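Local coordinates for 4'-phospho-dehydrooxetanocin synthase (Bacillus megaterium, PDB 5UL3), which catalyses the oxidative ring contraction of dAMP to an oxetane aldehyde, a radical step in oxetanocin A biosynthesis, using a [4Fe-4S] cluster, S-adenosylmethionine and cobalamin, at residues K531-S543 with T632-L644. Numbering follows the deposited sequence.
Sequences KPVYTIVSYMLAS and THREISHFLLKYL. With EDO (1,2-ethanediol), chain B; EDO (1,2-ethanediol), chain H; EDO (1,2-ethanediol), chain I; EDO (1,2-ethanediol), chain T.
The ring of Tyr-534 lies in an offset stack on the imidazole of His-638, centroids 4.3 Å apart and planes 16° from parallel, with His-638 CB making a CH-pi contact on the same face; CG of Pro-532 rests on the other, and CD of Arg-634 passes near the edge. With CB already directed at the helix, chi1 of 64° keeps the ring over His-638. Tyrosine offers a broad apolar ring for stacking and a terminal hydroxyl, which shares water 1 with Glu-635 OE1 beside Phe-639 CE2. At the imidazole edge, ND1 of His-638 hydrogen-bonds an ethanediol O1 (2.7 Å).

The guanidinium of Arg-634 has Thr-535 O over one face and another ethanediol over the other; a third is held by NE and NH2, all probably from the crystallisation liquor. Its several N-H groups reach one carbonyl firmly, Val-537 O from NH1 (2.8 Å, 167°) on an in-plane lone pair, Tyr-534 O weakly from NH1 (3.0 Å), and Ser-538 O through water 2. Met-540, bent at chi2 and chi3, lays SD 3.5 Å from Arg-634 NH1 and CE 3.6 Å from His-638 CB, its flexible thioether fitting between them. Leu-541 supplies branched, apolar bulk: CD2 packs 3.9 Å from Leu-641 CB.

His-638 NE2 is hydrogen-bonded to Glu-494, which also salt-bridges Lys-642. The contact joins a radical SAM core loop to helix 620-648, probably of the C-terminal bundle. Val-537 lies about 8 Å, side chain to side chain, from S-adenosylmethionine-binding Glu-436. Helix 484-493 touches both segments, helices 652-664 and 683-709 pack on helix 620-648, and Ile-536 and Ser-538 bond through their backbones to Ile-471 of edge strand 470-473.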
loop_
_atom_site.group_PDB
_atom_site.type_symbol
_atom_site.label_atom_id
_atom_site.label_comp_id
_atom_site.label_asym_id
_atom_site.label_seq_id
_atom_site.Cartn_x
_atom_site.Cartn_y
_atom_site.Cartn_z
ATOM N N LYS A 531 5.829 4.607 27.994
ATOM C CA LYS A 531 6.772 4.136 26.983
ATOM C C LYS A 531 7.226 5.293 26.096
ATOM O O LYS A 531 6.418 6.155 25.742
ATOM C CB LYS A 531 6.140 3.062 26.121
ATOM C CG LYS A 531 5.549 1.918 26.920
ATOM C CD LYS A 531 5.573 0.633 26.122
ATOM C CE LYS A 531 5.694 -0.574 27.045
ATOM N NZ LYS A 531 6.871 -0.460 27.962
ATOM N N PRO A 532 8.501 5.336 25.728
ATOM C CA PRO A 532 8.975 6.406 24.850
ATOM C C PRO A 532 8.482 6.225 23.423
ATOM O O PRO A 532 8.103 5.134 22.986
ATOM C CB PRO A 532 10.501 6.297 24.927
ATOM C CG PRO A 532 10.782 4.926 25.450
ATOM C CD PRO A 532 9.601 4.503 26.257
ATOM N N VAL A 533 8.505 7.346 22.690
ATOM C CA VAL A 533 7.980 7.371 21.328
ATOM C C VAL A 533 8.686 6.353 20.440
ATOM O O VAL A 533 8.055 5.731 19.578
ATOM C CB VAL A 533 8.081 8.796 20.741
ATOM C CG1 VAL A 533 7.749 8.785 19.245
ATOM C CG2 VAL A 533 7.151 9.743 21.490
ATOM N N TYR A 534 9.999 6.152 20.627
ATOM C CA TYR A 534 10.698 5.246 19.715
ATOM C C TYR A 534 10.114 3.839 19.732
ATOM O O TYR A 534 10.330 3.091 18.773
ATOM C CB TYR A 534 12.207 5.194 20.002
ATOM C CG TYR A 534 12.640 4.649 21.351
ATOM C CD1 TYR A 534 12.567 3.286 21.642
ATOM C CD2 TYR A 534 13.204 5.492 22.306
ATOM C CE1 TYR A 534 12.994 2.785 22.886
ATOM C CE2 TYR A 534 13.645 4.995 23.552
ATOM C CZ TYR A 534 13.523 3.650 23.831
ATOM O OH TYR A 534 13.947 3.174 25.062
ATOM N N THR A 535 9.337 3.476 20.760
ATOM C CA THR A 535 8.740 2.143 20.780
ATOM C C THR A 535 7.728 1.922 19.655
ATOM O O THR A 535 7.427 0.770 19.345
ATOM C CB THR A 535 8.074 1.854 22.146
ATOM O OG1 THR A 535 7.011 2.791 22.408
ATOM C CG2 THR A 535 9.097 1.912 23.287
ATOM N N ILE A 536 7.203 2.972 19.017
ATOM C CA ILE A 536 6.245 2.783 17.928
ATOM C C ILE A 536 6.824 3.167 16.560
ATOM O O ILE A 536 6.072 3.260 15.575
ATOM C CB ILE A 536 4.925 3.524 18.203
ATOM C CG1 ILE A 536 5.166 5.034 18.306
ATOM C CG2 ILE A 536 4.273 3.003 19.482
ATOM C CD1 ILE A 536 3.894 5.853 18.154
ATOM N N VAL A 537 8.143 3.357 16.466
ATOM C CA VAL A 537 8.780 3.660 15.191
ATOM C C VAL A 537 8.767 2.416 14.322
ATOM O O VAL A 537 9.140 1.329 14.772
ATOM C CB VAL A 537 10.213 4.173 15.412
ATOM C CG1 VAL A 537 11.000 4.141 14.103
ATOM C CG2 VAL A 537 10.174 5.594 15.968
ATOM N N SER A 538 8.327 2.578 13.071
ATOM C CA SER A 538 8.190 1.449 12.158
ATOM C C SER A 538 9.540 0.831 11.820
ATOM O O SER A 538 9.674 -0.399 11.767
ATOM C CB SER A 538 7.474 1.906 10.884
ATOM O OG SER A 538 7.427 0.873 9.919
ATOM N N TYR A 539 10.555 1.663 11.591
ATOM C CA TYR A 539 11.875 1.195 11.182
ATOM C C TYR A 539 12.902 2.071 11.876
ATOM O O TYR A 539 12.982 3.274 11.599
ATOM C CB TYR A 539 12.043 1.255 9.665
ATOM C CG TYR A 539 13.315 0.619 9.143
ATOM C CD1 TYR A 539 14.529 1.303 9.186
ATOM C CD2 TYR A 539 13.300 -0.649 8.587
ATOM C CE1 TYR A 539 15.683 0.741 8.701
ATOM C CE2 TYR A 539 14.463 -1.228 8.098
ATOM C CZ TYR A 539 15.649 -0.525 8.155
ATOM O OH TYR A 539 16.806 -1.088 7.667
ATOM N N MET A 540 13.684 1.471 12.764
ATOM C CA MET A 540 14.624 2.229 13.583
ATOM C C MET A 540 15.853 2.635 12.773
ATOM O O MET A 540 16.326 1.890 11.909
ATOM C CB MET A 540 15.061 1.395 14.785
ATOM C CG MET A 540 13.956 1.029 15.756
ATOM S SD MET A 540 13.456 2.403 16.788
ATOM C CE MET A 540 14.889 2.534 17.862
ATOM N N LEU A 541 16.381 3.828 13.085
ATOM C CA LEU A 541 17.647 4.308 12.540
ATOM C C LEU A 541 17.605 4.455 11.018
ATOM O O LEU A 541 18.605 4.228 10.336
ATOM C CB LEU A 541 18.799 3.386 12.964
ATOM C CG LEU A 541 18.909 3.151 14.477
ATOM C CD1 LEU A 541 20.020 2.151 14.774
ATOM C CD2 LEU A 541 19.151 4.439 15.247
ATOM N N ALA A 542 16.452 4.835 10.467
ATOM C CA ALA A 542 16.295 4.858 9.025
ATOM C C ALA A 542 16.982 6.080 8.418
ATOM O O ALA A 542 17.039 7.150 9.026
ATOM C CB ALA A 542 14.813 4.867 8.645
ATOM N N SER A 543 17.470 5.913 7.190
ATOM C CA SER A 543 18.080 6.993 6.423
ATOM C C SER A 543 17.267 7.288 5.174
ATOM O O SER A 543 16.632 6.397 4.589
ATOM C CB SER A 543 19.511 6.661 6.005
ATOM O OG SER A 543 20.352 6.587 7.134
ATOM N N THR A 632 14.036 -5.202 23.881
ATOM C CA THR A 632 15.375 -4.868 24.330
ATOM C C THR A 632 16.263 -4.488 23.156
ATOM O O THR A 632 17.032 -3.518 23.239
ATOM C CB THR A 632 15.946 -6.054 25.112
ATOM O OG1 THR A 632 15.112 -6.268 26.251
ATOM C CG2 THR A 632 17.357 -5.762 25.576
ATOM N N HIS A 633 16.166 -5.240 22.060
ATOM C CA HIS A 633 16.918 -4.920 20.849
ATOM C C HIS A 633 16.617 -3.508 20.355
ATOM O O HIS A 633 17.533 -2.756 20.000
ATOM C CB HIS A 633 16.589 -5.933 19.759
ATOM C CG HIS A 633 17.062 -5.539 18.397
ATOM N ND1 HIS A 633 16.197 -5.254 17.361
ATOM C CD2 HIS A 633 18.310 -5.394 17.894
ATOM C CE1 HIS A 633 16.896 -4.948 16.281
ATOM N NE2 HIS A 633 18.181 -5.029 16.579
ATOM N N ARG A 634 15.335 -3.139 20.321
ATOM C CA ARG A 634 14.960 -1.795 19.881
ATOM C C ARG A 634 15.559 -0.742 20.796
ATOM O O ARG A 634 16.063 0.289 20.337
ATOM C CB ARG A 634 13.435 -1.670 19.846
ATOM C CG ARG A 634 12.943 -0.274 19.469
ATOM C CD ARG A 634 11.430 -0.170 19.694
ATOM N NE ARG A 634 10.653 -1.040 18.808
ATOM C CZ ARG A 634 10.205 -0.684 17.607
ATOM N NH1 ARG A 634 10.458 0.539 17.108
ATOM N NH2 ARG A 634 9.492 -1.549 16.903
ATOM N N GLU A 635 15.496 -0.984 22.099
ATOM C CA GLU A 635 16.088 -0.085 23.076
ATOM C C GLU A 635 17.593 0.055 22.849
ATOM O O GLU A 635 18.129 1.169 22.791
ATOM C CB GLU A 635 15.761 -0.644 24.462
ATOM C CG GLU A 635 16.093 0.176 25.664
ATOM C CD GLU A 635 15.563 -0.498 26.921
ATOM O OE1 GLU A 635 14.329 -0.497 27.111
ATOM O OE2 GLU A 635 16.366 -1.072 27.686
ATOM N N ILE A 636 18.287 -1.072 22.671
ATOM C CA ILE A 636 19.730 -1.030 22.436
ATOM C C ILE A 636 20.037 -0.292 21.139
ATOM O O ILE A 636 21.011 0.465 21.054
ATOM C CB ILE A 636 20.322 -2.454 22.421
ATOM C CG1 ILE A 636 20.142 -3.143 23.777
ATOM C CG2 ILE A 636 21.799 -2.418 22.037
ATOM C CD1 ILE A 636 20.477 -4.656 23.716
ATOM N N SER A 637 19.209 -0.498 20.110
ATOM C CA SER A 637 19.417 0.183 18.833
ATOM C C SER A 637 19.189 1.686 18.952
ATOM O O SER A 637 19.904 2.474 18.320
ATOM C CB SER A 637 18.493 -0.406 17.763
ATOM O OG SER A 637 18.817 -1.769 17.518
ATOM N N HIS A 638 18.189 2.107 19.730
ATOM C CA HIS A 638 17.992 3.541 19.918
ATOM C C HIS A 638 19.195 4.166 20.614
ATOM O O HIS A 638 19.715 5.205 20.186
ATOM C CB HIS A 638 16.732 3.831 20.730
ATOM C CG HIS A 638 16.625 5.271 21.127
ATOM N ND1 HIS A 638 16.126 6.235 20.276
ATOM C CD2 HIS A 638 17.020 5.924 22.246
ATOM C CE1 HIS A 638 16.195 7.419 20.866
ATOM N NE2 HIS A 638 16.737 7.257 22.061
ATOM N N PHE A 639 19.642 3.558 21.704
ATOM C CA PHE A 639 20.691 4.211 22.466
ATOM C C PHE A 639 22.065 4.015 21.852
ATOM O O PHE A 639 23.004 4.717 22.246
ATOM C CB PHE A 639 20.638 3.748 23.919
ATOM C CG PHE A 639 19.497 4.351 24.674
ATOM C CD1 PHE A 639 19.494 5.707 24.971
ATOM C CD2 PHE A 639 18.407 3.587 25.044
ATOM C CE1 PHE A 639 18.422 6.290 25.651
ATOM C CE2 PHE A 639 17.332 4.161 25.710
ATOM C CZ PHE A 639 17.337 5.509 26.016
ATOM N N LEU A 640 22.192 3.124 20.868
ATOM C CA LEU A 640 23.395 3.105 20.046
ATOM C C LEU A 640 23.656 4.474 19.434
ATOM O O LEU A 640 24.767 5.009 19.528
ATOM C CB LEU A 640 23.272 2.065 18.939
ATOM C CG LEU A 640 24.274 2.278 17.805
ATOM C CD1 LEU A 640 25.727 1.892 18.238
ATOM C CD2 LEU A 640 23.851 1.527 16.551
ATOM N N LEU A 641 22.641 5.050 18.780
ATOM C CA LEU A 641 22.836 6.352 18.153
ATOM C C LEU A 641 23.101 7.437 19.191
ATOM O O LEU A 641 23.926 8.331 18.965
ATOM C CB LEU A 641 21.632 6.720 17.289
ATOM C CG LEU A 641 21.813 8.027 16.527
ATOM C CD1 LEU A 641 23.137 8.002 15.777
ATOM C CD2 LEU A 641 20.642 8.225 15.559
ATOM N N LYS A 642 22.411 7.383 20.333
ATOM C CA LYS A 642 22.689 8.357 21.381
ATOM C C LYS A 642 24.130 8.225 21.862
ATOM O O LYS A 642 24.809 9.231 22.104
ATOM C CB LYS A 642 21.704 8.187 22.537
ATOM C CG LYS A 642 21.716 9.333 23.529
ATOM C CD LYS A 642 20.649 9.152 24.593
ATOM C CE LYS A 642 20.276 10.478 25.258
ATOM N NZ LYS A 642 19.492 11.449 24.402
ATOM N N TYR A 643 24.624 6.990 21.931
ATOM C CA TYR A 643 26.004 6.735 22.331
ATOM C C TYR A 643 26.994 7.242 21.286
ATOM O O TYR A 643 28.020 7.840 21.638
ATOM C CB TYR A 643 26.171 5.239 22.572
ATOM C CG TYR A 643 27.524 4.792 23.075
ATOM C CD1 TYR A 643 27.958 5.126 24.348
ATOM C CD2 TYR A 643 28.339 3.998 22.290
ATOM C CE1 TYR A 643 29.196 4.693 24.820
ATOM C CE2 TYR A 643 29.576 3.553 22.754
ATOM C CZ TYR A 643 29.998 3.908 24.012
ATOM O OH TYR A 643 31.227 3.470 24.455
ATOM N N LEU A 644 26.713 7.009 19.999
ATOM C CA LEU A 644 27.591 7.524 18.949
ATOM C C LEU A 644 27.644 9.050 18.960
ATOM O O LEU A 644 28.726 9.641 18.841
ATOM C CB LEU A 644 27.140 7.008 17.580
ATOM C CG LEU A 644 27.312 5.506 17.317
ATOM C CD1 LEU A 644 26.607 5.088 16.022
ATOM C CD2 LEU A 644 28.777 5.160 17.244
HETATM C C1 EDO B . 12.319 -2.913 15.155
HETATM O O1 EDO B . 13.153 -2.535 16.266
HETATM C C2 EDO B . 12.078 -1.709 14.237
HETATM O O2 EDO B . 13.308 -1.296 13.607
HETATM C C1 EDO H . 15.599 5.803 16.789
HETATM O O1 EDO H . 14.849 5.729 18.008
HETATM C C2 EDO H . 14.591 5.900 15.642
HETATM O O2 EDO H . 15.305 6.080 14.426
HETATM C C1 EDO I . 15.770 -1.449 11.565
HETATM O O1 EDO I . 16.339 -0.749 12.674
HETATM C C2 EDO I . 15.627 -2.923 11.938
HETATM O O2 EDO I . 15.159 -3.036 13.288
HETATM C C1 EDO T . 9.172 -4.539 19.982
HETATM O O1 EDO T . 9.461 -3.160 20.263
HETATM C C2 EDO T . 8.452 -4.637 18.653
HETATM O O2 EDO T . 9.361 -4.264 17.624
HETATM O O HOH W 1 12.165 0.598 25.565
HETATM O O HOH W 2 8.619 -1.781 14.104
#